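Local coordinates for protein fructose 1-phosphate kinase (Staphylococcus aureus, PDB 2JG5) that probably transfers phosphate from ATP to fructose 1-phosphate, giving fructose 1,6-bisphosphate, as a member of the pfkB family of carbohydrate kinases, at residues A253-G258 with K267-A272; G276-F281 with D289-I294; Q115-I120 with A145-I150; K121-E126 with T154-V159. All coordinates share one frame; numbering follows the deposited sequence.

The four contacts show how one α/β kinase fold is held together, by helix-helix packing in contacts 1 to 3 and by paired helix-to-strand turns in contact 4. Contacts 1 and 2 share helix 265-280 and follow one another along it, their centres about 12 Å apart. Contacts 3 and 4 interlock in sequence, their centres about 10 Å apart, and Ile150 CG2 of contact 3 meets Lys121 N of contact 4 at 3.5 Å. The two groups are bridged where Val256 CG2 packs on Val159 CG2, 4.3 Å away. Contact 1 is built on the helix that begins in a GSGD sequence, which in relatives lines the phosphate-transfer site; contact 3 packs two helices on the parallel sheet, its centre about 33 Å from that of contact 2.

Contact 1: residues A253-G258 with K267-A272; sequences AGMVAG and KAFQQA
Gly254 and Ala272 meet backbone to backbone, their CA atoms 3.8 Å apart, and one turn further on Gly258 CA rests on Ala268 CB at the same separation. This is the tight part of the contact. The two helical segments run nearly antiparallel, at 150°, and their axes close to 7.0 Å because glycine on one side and alanine on the other present almost no bulk. Ala272 CB slots in against Met255 N at 3.5 Å.

On one flank Met255 covers the seam. Its CG stands anti to the backbone N (chi1 -173°) and the chain then bends, which lays SD 3.6 Å from Phe269 CA; the sulphur also lies at the edge of the Phe269 ring, near its plane. Strands 214-217 and 230-235 cover this flank.

The other flank is held more loosely. Gln271 runs its CG past Gly254 O, and NE2 gives that carbonyl a weak hydrogen bond of 3.5 Å at 156°. The same oxygen already accepts Gly258 N within the helix, and NE2 and Gly258 N, both donors, merely lie close. The amide's stronger anchor is OE1, bonded to Lys295 NZ.

The glycines four residues apart form a GxxxG pattern set against an alanine pair of equal spacing, the signature of closely packed helices, here in the hairpin whose first helix begins in the GSGD sequence of the ribokinase fold.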
loop_
_atom_site.group_PDB
_atom_site.type_symbol
_atom_site.label_atom_id
_atom_site.label_comp_id
_atom_site.label_asym_id
_atom_site.label_seq_id
_atom_site.Cartn_x
_atom_site.Cartn_y
_atom_site.Cartn_z
ATOM N N ALA A 253 -18.806 -7.655 19.055
ATOM C CA ALA A 253 -18.067 -8.894 19.366
ATOM C C ALA A 253 -18.260 -9.365 20.817
ATOM O O ALA A 253 -18.387 -10.549 21.067
ATOM C CB ALA A 253 -16.566 -8.734 19.046
ATOM N N GLY A 254 -18.266 -8.436 21.763
ATOM C CA GLY A 254 -18.515 -8.766 23.169
ATOM C C GLY A 254 -19.864 -9.425 23.382
ATOM O O GLY A 254 -19.977 -10.423 24.108
ATOM N N MET A 255 -20.888 -8.875 22.730
ATOM C CA MET A 255 -22.259 -9.363 22.880
ATOM C C MET A 255 -22.420 -10.746 22.269
ATOM O O MET A 255 -22.989 -11.644 22.895
ATOM C CB MET A 255 -23.255 -8.383 22.252
ATOM C CG MET A 255 -24.717 -8.739 22.526
ATOM S SD MET A 255 -25.222 -8.386 24.235
ATOM C CE MET A 255 -26.841 -9.159 24.246
ATOM N N VAL A 256 -21.914 -10.912 21.045
ATOM C CA VAL A 256 -21.963 -12.204 20.374
ATOM C C VAL A 256 -21.198 -13.264 21.170
ATOM O O VAL A 256 -21.733 -14.343 21.407
ATOM C CB VAL A 256 -21.453 -12.130 18.918
ATOM C CG1 VAL A 256 -21.479 -13.500 18.286
ATOM C CG2 VAL A 256 -22.309 -11.155 18.099
ATOM N N ALA A 257 -19.977 -12.941 21.614
ATOM C CA ALA A 257 -19.162 -13.899 22.375
ATOM C C ALA A 257 -19.877 -14.363 23.642
ATOM O O ALA A 257 -19.839 -15.551 23.968
ATOM C CB ALA A 257 -17.821 -13.332 22.717
ATOM N N GLY A 258 -20.521 -13.419 24.335
ATOM C CA GLY A 258 -21.317 -13.705 25.534
ATOM C C GLY A 258 -22.419 -14.723 25.275
ATOM O O GLY A 258 -22.476 -15.751 25.945
ATOM N N LYS A 267 -25.109 -10.300 31.342
ATOM C CA LYS A 267 -23.660 -10.407 31.429
ATOM C C LYS A 267 -23.000 -10.308 30.063
ATOM O O LYS A 267 -21.912 -9.737 29.942
ATOM C CB LYS A 267 -23.258 -11.687 32.151
ATOM C CG LYS A 267 -23.602 -11.664 33.634
ATOM C CD LYS A 267 -22.542 -10.927 34.417
ATOM C CE LYS A 267 -23.016 -10.578 35.808
ATOM N NZ LYS A 267 -21.843 -10.464 36.702
ATOM N N ALA A 268 -23.665 -10.854 29.044
ATOM C CA ALA A 268 -23.211 -10.729 27.653
ATOM C C ALA A 268 -23.152 -9.260 27.267
ATOM O O ALA A 268 -22.188 -8.812 26.640
ATOM C CB ALA A 268 -24.124 -11.486 26.721
ATOM N N PHE A 269 -24.182 -8.516 27.671
ATOM C CA PHE A 269 -24.282 -7.076 27.420
ATOM C C PHE A 269 -23.183 -6.325 28.169
ATOM O O PHE A 269 -22.500 -5.478 27.583
ATOM C CB PHE A 269 -25.678 -6.565 27.793
ATOM C CG PHE A 269 -25.900 -5.090 27.518
ATOM C CD1 PHE A 269 -25.626 -4.538 26.261
ATOM C CD2 PHE A 269 -26.429 -4.264 28.509
ATOM C CE1 PHE A 269 -25.849 -3.177 26.011
ATOM C CE2 PHE A 269 -26.670 -2.909 28.260
ATOM C CZ PHE A 269 -26.372 -2.366 27.017
ATOM N N GLN A 270 -23.010 -6.651 29.451
ATOM C CA GLN A 270 -21.879 -6.161 30.246
ATOM C C GLN A 270 -20.528 -6.388 29.547
ATOM O O GLN A 270 -19.707 -5.466 29.463
ATOM C CB GLN A 270 -21.860 -6.843 31.615
ATOM C CG GLN A 270 -20.973 -6.158 32.624
ATOM C CD GLN A 270 -20.701 -7.013 33.842
ATOM O OE1 GLN A 270 -20.568 -8.238 33.744
ATOM N NE2 GLN A 270 -20.601 -6.376 34.990
ATOM N N GLN A 271 -20.307 -7.614 29.065
ATOM C CA GLN A 271 -19.114 -7.959 28.286
ATOM C C GLN A 271 -19.002 -7.077 27.035
ATOM O O GLN A 271 -17.925 -6.585 26.709
ATOM C CB GLN A 271 -19.141 -9.445 27.897
ATOM C CG GLN A 271 -18.039 -9.887 26.947
ATOM C CD GLN A 271 -17.600 -11.304 27.204
ATOM O OE1 GLN A 271 -16.793 -11.559 28.098
ATOM N NE2 GLN A 271 -18.123 -12.247 26.417
ATOM N N ALA A 272 -20.138 -6.868 26.369
ATOM C CA ALA A 272 -20.239 -6.040 25.179
ATOM C C ALA A 272 -19.751 -4.611 25.428
ATOM O O ALA A 272 -18.914 -4.098 24.674
ATOM C CB ALA A 272 -21.664 -6.047 24.666
#

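Contact 2: residues G276-F281 with D289-I294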
loop_
_atom_site.group_PDB
_atom_site.type_symbol
_atom_site.label_atom_id
_atom_site.label_comp_id
_atom_site.label_asym_id
_atom_site.label_seq_id
_atom_site.Cartn_x
_atom_site.Cartn_y
_atom_site.Cartn_z
ATOM N N GLY A 276 -16.163 -2.496 24.121
ATOM C CA GLY A 276 -16.188 -1.211 23.440
ATOM C C GLY A 276 -15.479 -0.121 24.219
ATOM O O GLY A 276 -14.868 0.774 23.634
ATOM N N THR A 277 -15.566 -0.202 25.542
ATOM C CA THR A 277 -14.878 0.733 26.415
ATOM C C THR A 277 -13.379 0.485 26.375
ATOM O O THR A 277 -12.607 1.407 26.118
ATOM C CB THR A 277 -15.391 0.641 27.855
ATOM O OG1 THR A 277 -16.812 0.818 27.852
ATOM C CG2 THR A 277 -14.748 1.726 28.736
ATOM N N ALA A 278 -12.982 -0.765 26.615
ATOM C CA ALA A 278 -11.572 -1.154 26.635
ATOM C C ALA A 278 -10.814 -0.796 25.337
ATOM O O ALA A 278 -9.675 -0.320 25.393
ATOM C CB ALA A 278 -11.443 -2.629 26.961
ATOM N N THR A 279 -11.460 -1.006 24.193
ATOM C CA THR A 279 -10.963 -0.571 22.880
ATOM C C THR A 279 -10.767 0.936 22.835
ATOM O O THR A 279 -9.679 1.413 22.490
ATOM C CB THR A 279 -11.927 -1.004 21.739
ATOM O OG1 THR A 279 -11.940 -2.424 21.658
ATOM C CG2 THR A 279 -11.485 -0.444 20.391
ATOM N N ALA A 280 -11.817 1.673 23.205
ATOM C CA ALA A 280 -11.772 3.140 23.296
ATOM C C ALA A 280 -10.564 3.652 24.086
ATOM O O ALA A 280 -9.969 4.669 23.724
ATOM C CB ALA A 280 -13.069 3.678 23.887
ATOM N N PHE A 281 -10.196 2.922 25.141
ATOM C CA PHE A 281 -9.079 3.275 26.018
ATOM C C PHE A 281 -7.730 2.730 25.533
ATOM O O PHE A 281 -6.797 2.596 26.324
ATOM C CB PHE A 281 -9.343 2.761 27.445
ATOM C CG PHE A 281 -10.478 3.448 28.164
ATOM C CD1 PHE A 281 -11.058 4.621 27.665
ATOM C CD2 PHE A 281 -10.945 2.934 29.377
ATOM C CE1 PHE A 281 -12.105 5.257 28.353
ATOM C CE2 PHE A 281 -11.981 3.558 30.079
ATOM C CZ PHE A 281 -12.569 4.722 29.564
ATOM N N ASP A 289 -7.169 -8.776 29.001
ATOM C CA ASP A 289 -7.050 -8.284 30.374
ATOM C C ASP A 289 -7.639 -6.895 30.579
ATOM O O ASP A 289 -8.100 -6.579 31.672
ATOM C CB ASP A 289 -5.593 -8.309 30.848
ATOM C CG ASP A 289 -5.052 -9.721 30.993
ATOM O OD1 ASP A 289 -5.762 -10.680 30.599
ATOM O OD2 ASP A 289 -3.918 -9.865 31.496
ATOM N N ALA A 290 -7.613 -6.068 29.534
ATOM C CA ALA A 290 -8.281 -4.765 29.579
ATOM C C ALA A 290 -9.795 -4.948 29.640
ATOM O O ALA A 290 -10.484 -4.244 30.376
ATOM C CB ALA A 290 -7.887 -3.905 28.386
ATOM N N ILE A 291 -10.292 -5.912 28.869
ATOM C CA ILE A 291 -11.717 -6.224 28.816
ATOM C C ILE A 291 -12.217 -6.719 30.173
ATOM O O ILE A 291 -13.218 -6.214 30.679
ATOM C CB ILE A 291 -12.037 -7.259 27.698
ATOM C CG1 ILE A 291 -11.829 -6.635 26.308
ATOM C CG2 ILE A 291 -13.463 -7.823 27.862
ATOM C CD1 ILE A 291 -11.719 -7.645 25.154
ATOM N N GLU A 292 -11.515 -7.692 30.752
ATOM C CA GLU A 292 -11.904 -8.294 32.030
ATOM C C GLU A 292 -11.835 -7.294 33.169
ATOM O O GLU A 292 -12.732 -7.240 34.010
ATOM C CB GLU A 292 -11.024 -9.498 32.370
ATOM C CG GLU A 292 -11.096 -10.628 31.362
ATOM C CD GLU A 292 -12.509 -11.127 31.123
ATOM O OE1 GLU A 292 -13.321 -11.094 32.066
ATOM O OE2 GLU A 292 -12.802 -11.565 29.992
ATOM N N LYS A 293 -10.761 -6.512 33.186
ATOM C CA LYS A 293 -10.586 -5.425 34.141
ATOM C C LYS A 293 -11.788 -4.503 34.082
ATOM O O LYS A 293 -12.340 -4.142 35.117
ATOM C CB LYS A 293 -9.313 -4.645 33.808
ATOM C CG LYS A 293 -8.919 -3.566 34.812
ATOM C CD LYS A 293 -7.407 -3.312 34.751
ATOM C CE LYS A 293 -6.606 -4.474 35.364
ATOM N NZ LYS A 293 -5.131 -4.295 35.249
ATOM N N ILE A 294 -12.207 -4.162 32.866
ATOM C CA ILE A 294 -13.259 -3.172 32.659
ATOM C C ILE A 294 -14.678 -3.662 32.984
ATOM O O ILE A 294 -15.473 -2.891 33.510
ATOM C CB ILE A 294 -13.166 -2.502 31.259
ATOM C CG1 ILE A 294 -11.955 -1.562 31.235
ATOM C CG2 ILE A 294 -14.460 -1.763 30.909
ATOM C CD1 ILE A 294 -11.977 -0.530 30.145
#
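A helix-loop-helix unit in the C-terminal part of the kinase brings Ala278, in the last turn of helix 265-280, against Ile294 and Ala290 of helix 288-295. The axes of the two short segments approach to 8.7 Å, their directions 123° apart, and the contact is apolar throughout.

Ile294 does most of the work. Its CG1 lies anti to the carbonyl carbon (chi1 -72°), and from there CD1 reaches over to Ala278 CA at 3.6 Å. The same methyl touches Phe281 CD2 at 3.7 Å and Thr277 CG2 at 3.8 Å, while the other branch, CG2, lies beside Thr277 CB. Thr277 can offer its methyl here because its hydroxyl is turned back to Val273 O, within its own helix. Ala278 CB completes the contact, meeting Ala290 CB at 4.0 Å and Ile291 CG1 at 4.1 Å.

Phe281, the first residue to leave the helix, folds its ring back so that Thr277 O sits 3.6 Å above one face, toward the rim. From the connecting loop, Ala286 packs on both Ala278 and Ile291. Such a pair, one helix ending and the next folding back beside it, belongs to the C-terminal helices of the ribokinase fold.

Contact 3: residues Q115-I120 with A145-I150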
loop_
_atom_site.group_PDB
_atom_site.type_symbol
_atom_site.label_atom_id
_atom_site.label_comp_id
_atom_site.label_asym_id
_atom_site.label_seq_id
_atom_site.Cartn_x
_atom_site.Cartn_y
_atom_site.Cartn_z
ATOM N N GLN A 115 -21.623 -15.666 -5.107
ATOM C CA GLN A 115 -20.774 -16.595 -4.350
ATOM C C GLN A 115 -20.858 -16.398 -2.827
ATOM O O GLN A 115 -20.867 -17.373 -2.078
ATOM C CB GLN A 115 -19.309 -16.456 -4.768
ATOM C CG GLN A 115 -18.946 -17.022 -6.115
ATOM C CD GLN A 115 -17.473 -16.838 -6.441
ATOM O OE1 GLN A 115 -16.596 -17.210 -5.649
ATOM N NE2 GLN A 115 -17.190 -16.265 -7.604
ATOM N N LEU A 116 -20.898 -15.138 -2.385
ATOM C CA LEU A 116 -21.033 -14.816 -0.964
ATOM C C LEU A 116 -22.362 -15.298 -0.409
ATOM O O LEU A 116 -22.399 -15.926 0.647
ATOM C CB LEU A 116 -20.884 -13.307 -0.711
ATOM C CG LEU A 116 -21.248 -12.810 0.692
ATOM C CD1 LEU A 116 -20.383 -13.517 1.742
ATOM C CD2 LEU A 116 -21.107 -11.291 0.812
ATOM N N LEU A 117 -23.442 -14.987 -1.119
ATOM C CA LEU A 117 -24.779 -15.465 -0.778
ATOM C C LEU A 117 -24.868 -16.990 -0.723
ATOM O O LEU A 117 -25.618 -17.538 0.093
ATOM C CB LEU A 117 -25.804 -14.953 -1.790
ATOM C CG LEU A 117 -26.033 -13.453 -1.954
ATOM C CD1 LEU A 117 -27.173 -13.224 -2.950
ATOM C CD2 LEU A 117 -26.313 -12.773 -0.597
ATOM N N GLN A 118 -24.128 -17.667 -1.600
ATOM C CA GLN A 118 -24.121 -19.130 -1.616
ATOM C C GLN A 118 -23.535 -19.675 -0.317
ATOM O O GLN A 118 -23.946 -20.739 0.147
ATOM C CB GLN A 118 -23.370 -19.689 -2.837
ATOM C CG GLN A 118 -23.316 -21.236 -2.923
ATOM C CD GLN A 118 -24.656 -21.876 -3.265
ATOM O OE1 GLN A 118 -25.524 -21.245 -3.866
ATOM N NE2 GLN A 118 -24.824 -23.142 -2.890
ATOM N N GLN A 119 -22.593 -18.935 0.267
ATOM C CA GLN A 119 -22.015 -19.297 1.556
ATOM C C GLN A 119 -23.011 -19.108 2.686
ATOM O O GLN A 119 -23.048 -19.906 3.622
ATOM C CB GLN A 119 -20.768 -18.473 1.849
ATOM C CG GLN A 119 -19.613 -18.770 0.935
ATOM C CD GLN A 119 -18.393 -17.973 1.296
ATOM O OE1 GLN A 119 -18.494 -16.815 1.708
ATOM N NE2 GLN A 119 -17.220 -18.587 1.148
ATOM N N ILE A 120 -23.805 -18.041 2.609
ATOM C CA ILE A 120 -24.817 -17.774 3.628
ATOM C C ILE A 120 -25.929 -18.816 3.530
ATOM O O ILE A 120 -26.533 -19.178 4.540
ATOM C CB ILE A 120 -25.403 -16.349 3.514
ATOM C CG1 ILE A 120 -24.287 -15.297 3.358
ATOM C CG2 ILE A 120 -26.350 -16.040 4.696
ATOM C CD1 ILE A 120 -23.281 -15.190 4.517
ATOM N N ALA A 145 -30.135 -6.857 3.040
ATOM C CA ALA A 145 -31.412 -7.539 2.953
ATOM C C ALA A 145 -31.302 -8.885 2.249
ATOM O O ALA A 145 -32.005 -9.825 2.601
ATOM C CB ALA A 145 -32.432 -6.657 2.227
ATOM N N GLN A 146 -30.447 -8.952 1.237
ATOM C CA GLN A 146 -30.237 -10.171 0.457
ATOM C C GLN A 146 -29.581 -11.258 1.310
ATOM O O GLN A 146 -29.851 -12.448 1.144
ATOM C CB GLN A 146 -29.392 -9.886 -0.790
ATOM C CG GLN A 146 -30.056 -8.960 -1.831
ATOM C CD GLN A 146 -29.420 -9.093 -3.220
ATOM O OE1 GLN A 146 -28.788 -10.107 -3.529
ATOM N NE2 GLN A 146 -29.582 -8.070 -4.055
ATOM N N ILE A 147 -28.730 -10.831 2.239
ATOM C CA ILE A 147 -28.148 -11.736 3.214
ATOM C C ILE A 147 -29.231 -12.093 4.244
ATOM O O ILE A 147 -29.517 -13.279 4.471
ATOM C CB ILE A 147 -26.862 -11.119 3.845
ATOM C CG1 ILE A 147 -25.689 -11.256 2.866
ATOM C CG2 ILE A 147 -26.528 -11.768 5.195
ATOM C CD1 ILE A 147 -24.604 -10.195 3.027
ATOM N N ALA A 148 -29.870 -11.066 4.809
ATOM C CA ALA A 148 -30.863 -11.245 5.878
ATOM C C ALA A 148 -31.966 -12.231 5.505
ATOM O O ALA A 148 -32.470 -12.987 6.343
ATOM C CB ALA A 148 -31.460 -9.910 6.261
ATOM N N GLN A 149 -32.315 -12.225 4.230
ATOM C CA GLN A 149 -33.375 -13.057 3.705
ATOM C C GLN A 149 -33.029 -14.543 3.643
ATOM O O GLN A 149 -33.911 -15.403 3.748
ATOM C CB GLN A 149 -33.693 -12.568 2.319
ATOM C CG GLN A 149 -35.016 -12.970 1.841
ATOM C CD GLN A 149 -35.183 -12.549 0.438
ATOM O OE1 GLN A 149 -34.197 -12.472 -0.311
ATOM N NE2 GLN A 149 -36.429 -12.259 0.045
ATOM N N ILE A 150 -31.750 -14.825 3.428
ATOM C CA ILE A 150 -31.232 -16.181 3.411
ATOM C C ILE A 150 -31.168 -16.761 4.830
ATOM O O ILE A 150 -31.532 -17.923 5.052
ATOM C CB ILE A 150 -29.833 -16.240 2.751
ATOM C CG1 ILE A 150 -29.933 -15.908 1.253
ATOM C CG2 ILE A 150 -29.197 -17.617 2.957
ATOM C CD1 ILE A 150 -28.581 -15.770 0.556
#
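Helix segments 115-120 and 145-150, joined by the touching pairs Leu117-Ile147 and Ile120-Ile150, run side by side in nearly the same direction, 26° apart, with axes 9.6 Å from one another. They belong to the Rossmann-like α/β core: helix 143-154 makes the β-α-β crossover between the adjacent parallel strands 128-132 and 157-161, and helix 110-120 precedes the first of these. Ile147 rests on Leu158 of the sheet below and Ile120 on Leu56.

Leu117, Ile120, Ile147 and Ile150 carry most of the contact. Leu117 splits its branches: CD2 packs on Ile147 CG1 at 3.8 Å, and CD1 lies 3.6 Å from Gln146 OE1, an amide whose NE2 is tied to Asp142. Ile120 and Ile150 cross at about a right angle, their CG2 methyls 3.7 Å apart.

The two arms of Ile150 grip the neighbouring helix at successive turns. With CD1 anti to CA about the CB-CG1 bond (chi2 173°), the long arm extends to Leu117 CB at 3.7 Å and lies 3.5 Å from Leu117 O; the short arm, CG2, lies 3.5 Å from Ile120 O.

Contact 4: residues K121-E126 with T154-V159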
loop_
_atom_site.group_PDB
_atom_site.type_symbol
_atom_site.label_atom_id
_atom_site.label_comp_id
_atom_site.label_asym_id
_atom_site.label_seq_id
_atom_site.Cartn_x
_atom_site.Cartn_y
_atom_site.Cartn_z
ATOM N N LYS A 121 -26.186 -19.290 2.308
ATOM C CA LYS A 121 -27.125 -20.385 2.071
ATOM C C LYS A 121 -26.750 -21.695 2.773
ATOM O O LYS A 121 -27.621 -22.545 3.001
ATOM C CB LYS A 121 -27.322 -20.624 0.568
ATOM C CG LYS A 121 -28.318 -19.659 -0.069
ATOM C CD LYS A 121 -28.266 -19.657 -1.596
ATOM C CE LYS A 121 -29.112 -18.502 -2.144
ATOM N NZ LYS A 121 -28.933 -18.285 -3.614
ATOM N N ASN A 122 -25.474 -21.860 3.118
ATOM C CA ASN A 122 -25.017 -23.105 3.737
ATOM C C ASN A 122 -24.961 -23.066 5.255
ATOM O O ASN A 122 -24.470 -24.010 5.881
ATOM C CB ASN A 122 -23.678 -23.547 3.149
ATOM C CG ASN A 122 -23.798 -23.982 1.693
ATOM O OD1 ASN A 122 -24.649 -24.805 1.347
ATOM N ND2 ASN A 122 -22.942 -23.434 0.835
ATOM N N THR A 123 -25.495 -21.990 5.833
ATOM C CA THR A 123 -25.613 -21.849 7.284
ATOM C C THR A 123 -26.763 -22.677 7.877
ATOM O O THR A 123 -27.670 -23.130 7.166
ATOM C CB THR A 123 -25.763 -20.360 7.740
ATOM O OG1 THR A 123 -26.873 -19.749 7.072
ATOM C CG2 THR A 123 -24.502 -19.576 7.461
ATOM N N THR A 124 -26.701 -22.875 9.191
ATOM C CA THR A 124 -27.692 -23.662 9.917
ATOM C C THR A 124 -28.233 -22.832 11.081
ATOM O O THR A 124 -27.709 -21.734 11.377
ATOM C CB THR A 124 -27.081 -24.978 10.458
ATOM O OG1 THR A 124 -26.018 -24.663 11.360
ATOM C CG2 THR A 124 -26.517 -25.840 9.314
ATOM N N SER A 125 -29.264 -23.354 11.745
ATOM C CA SER A 125 -29.922 -22.631 12.838
ATOM C C SER A 125 -28.988 -22.276 13.990
ATOM O O SER A 125 -29.251 -21.329 14.742
ATOM C CB SER A 125 -31.126 -23.414 13.365
ATOM O OG SER A 125 -32.281 -23.122 12.594
ATOM N N GLU A 126 -27.899 -23.034 14.113
ATOM C CA GLU A 126 -26.937 -22.876 15.205
ATOM C C GLU A 126 -25.892 -21.784 14.954
ATOM O O GLU A 126 -25.127 -21.430 15.858
ATOM C CB GLU A 126 -26.230 -24.208 15.459
ATOM C CG GLU A 126 -27.035 -25.195 16.280
ATOM C CD GLU A 126 -26.276 -26.490 16.539
ATOM O OE1 GLU A 126 -25.409 -26.865 15.709
ATOM O OE2 GLU A 126 -26.558 -27.133 17.574
ATOM N N THR A 154 -32.424 -20.095 6.512
ATOM C CA THR A 154 -31.518 -21.094 7.091
ATOM C C THR A 154 -31.748 -21.249 8.583
ATOM O O THR A 154 -31.567 -22.340 9.129
ATOM C CB THR A 154 -30.020 -20.835 6.805
ATOM O OG1 THR A 154 -29.585 -19.637 7.461
ATOM C CG2 THR A 154 -29.752 -20.741 5.302
ATOM N N GLY A 155 -32.176 -20.171 9.230
ATOM C CA GLY A 155 -32.410 -20.177 10.670
ATOM C C GLY A 155 -31.287 -19.544 11.480
ATOM O O GLY A 155 -31.421 -19.391 12.695
ATOM N N ALA A 156 -30.181 -19.187 10.820
ATOM C CA ALA A 156 -29.031 -18.572 11.505
ATOM C C ALA A 156 -29.369 -17.200 12.071
ATOM O O ALA A 156 -30.091 -16.415 11.442
ATOM C CB ALA A 156 -27.797 -18.485 10.583
ATOM N N LYS A 157 -28.845 -16.930 13.266
ATOM C CA LYS A 157 -28.988 -15.628 13.917
ATOM C C LYS A 157 -28.273 -14.573 13.103
ATOM O O LYS A 157 -27.074 -14.691 12.866
ATOM C CB LYS A 157 -28.402 -15.654 15.332
ATOM C CG LYS A 157 -29.247 -16.385 16.352
ATOM C CD LYS A 157 -29.170 -17.895 16.183
ATOM C CE LYS A 157 -30.561 -18.523 16.280
ATOM N NZ LYS A 157 -31.181 -18.365 17.632
ATOM N N LEU A 158 -29.011 -13.555 12.670
ATOM C CA LEU A 158 -28.412 -12.440 11.951
ATOM C C LEU A 158 -28.151 -11.233 12.852
ATOM O O LEU A 158 -29.055 -10.725 13.511
ATOM C CB LEU A 158 -29.254 -12.029 10.744
ATOM C CG LEU A 158 -28.666 -10.836 9.984
ATOM C CD1 LEU A 158 -27.529 -11.254 9.022
ATOM C CD2 LEU A 158 -29.764 -10.119 9.251
ATOM N N VAL A 159 -26.897 -10.786 12.856
ATOM C CA VAL A 159 -26.466 -9.609 13.612
ATOM C C VAL A 159 -26.007 -8.516 12.651
ATOM O O VAL A 159 -25.178 -8.754 11.768
ATOM C CB VAL A 159 -25.320 -9.967 14.564
ATOM C CG1 VAL A 159 -24.836 -8.743 15.295
ATOM C CG2 VAL A 159 -25.755 -11.069 15.538
#
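Thr123 and Thr154 both adopt a chi1 near +60° (55° and 66°), which places each OG1 between its own backbone N and carbonyl carbon, and the two hydroxyls face one another. Thr154 OG1 donates to Thr123 OG1 over 2.7 Å. Thr123 OG1 is in turn bonded to Ile120 O of helix 110-120, while Ala156 N gives Thr154 OG1 a long, weak bond of 3.4 Å. A short polar chain therefore ties the turn after helix 110-120 to the end of helix 143-154. The methyl of Thr154 tucks beside it, CG2 lying 3.6 Å from Lys121 O.

Past the threonines the backbones close up. Gly155, at phi 101°, leaves the helix, and its bare CA leaves room for Ser125 OG at 3.5 Å. Ser125 CA points a C-H at Gly155 O, 3.6 Å away. Ala156 CB abuts Thr124 O at 3.3 Å, and Lys157, bent along its chain, lays CE 3.5 Å from Ser125 O. Thr124 and Ser125 here are exposed, whereas Ala156 is buried.

Directly afterwards Lys157 joins Asp127 and Val129 through backbone bonds. Two helix-to-strand turns laid together just ahead of the adjacent parallel strands 128-132 and 157-161 are characteristic of neighbouring α-to-β connections in the β-α-β repeats of a Rossmann-like sheet.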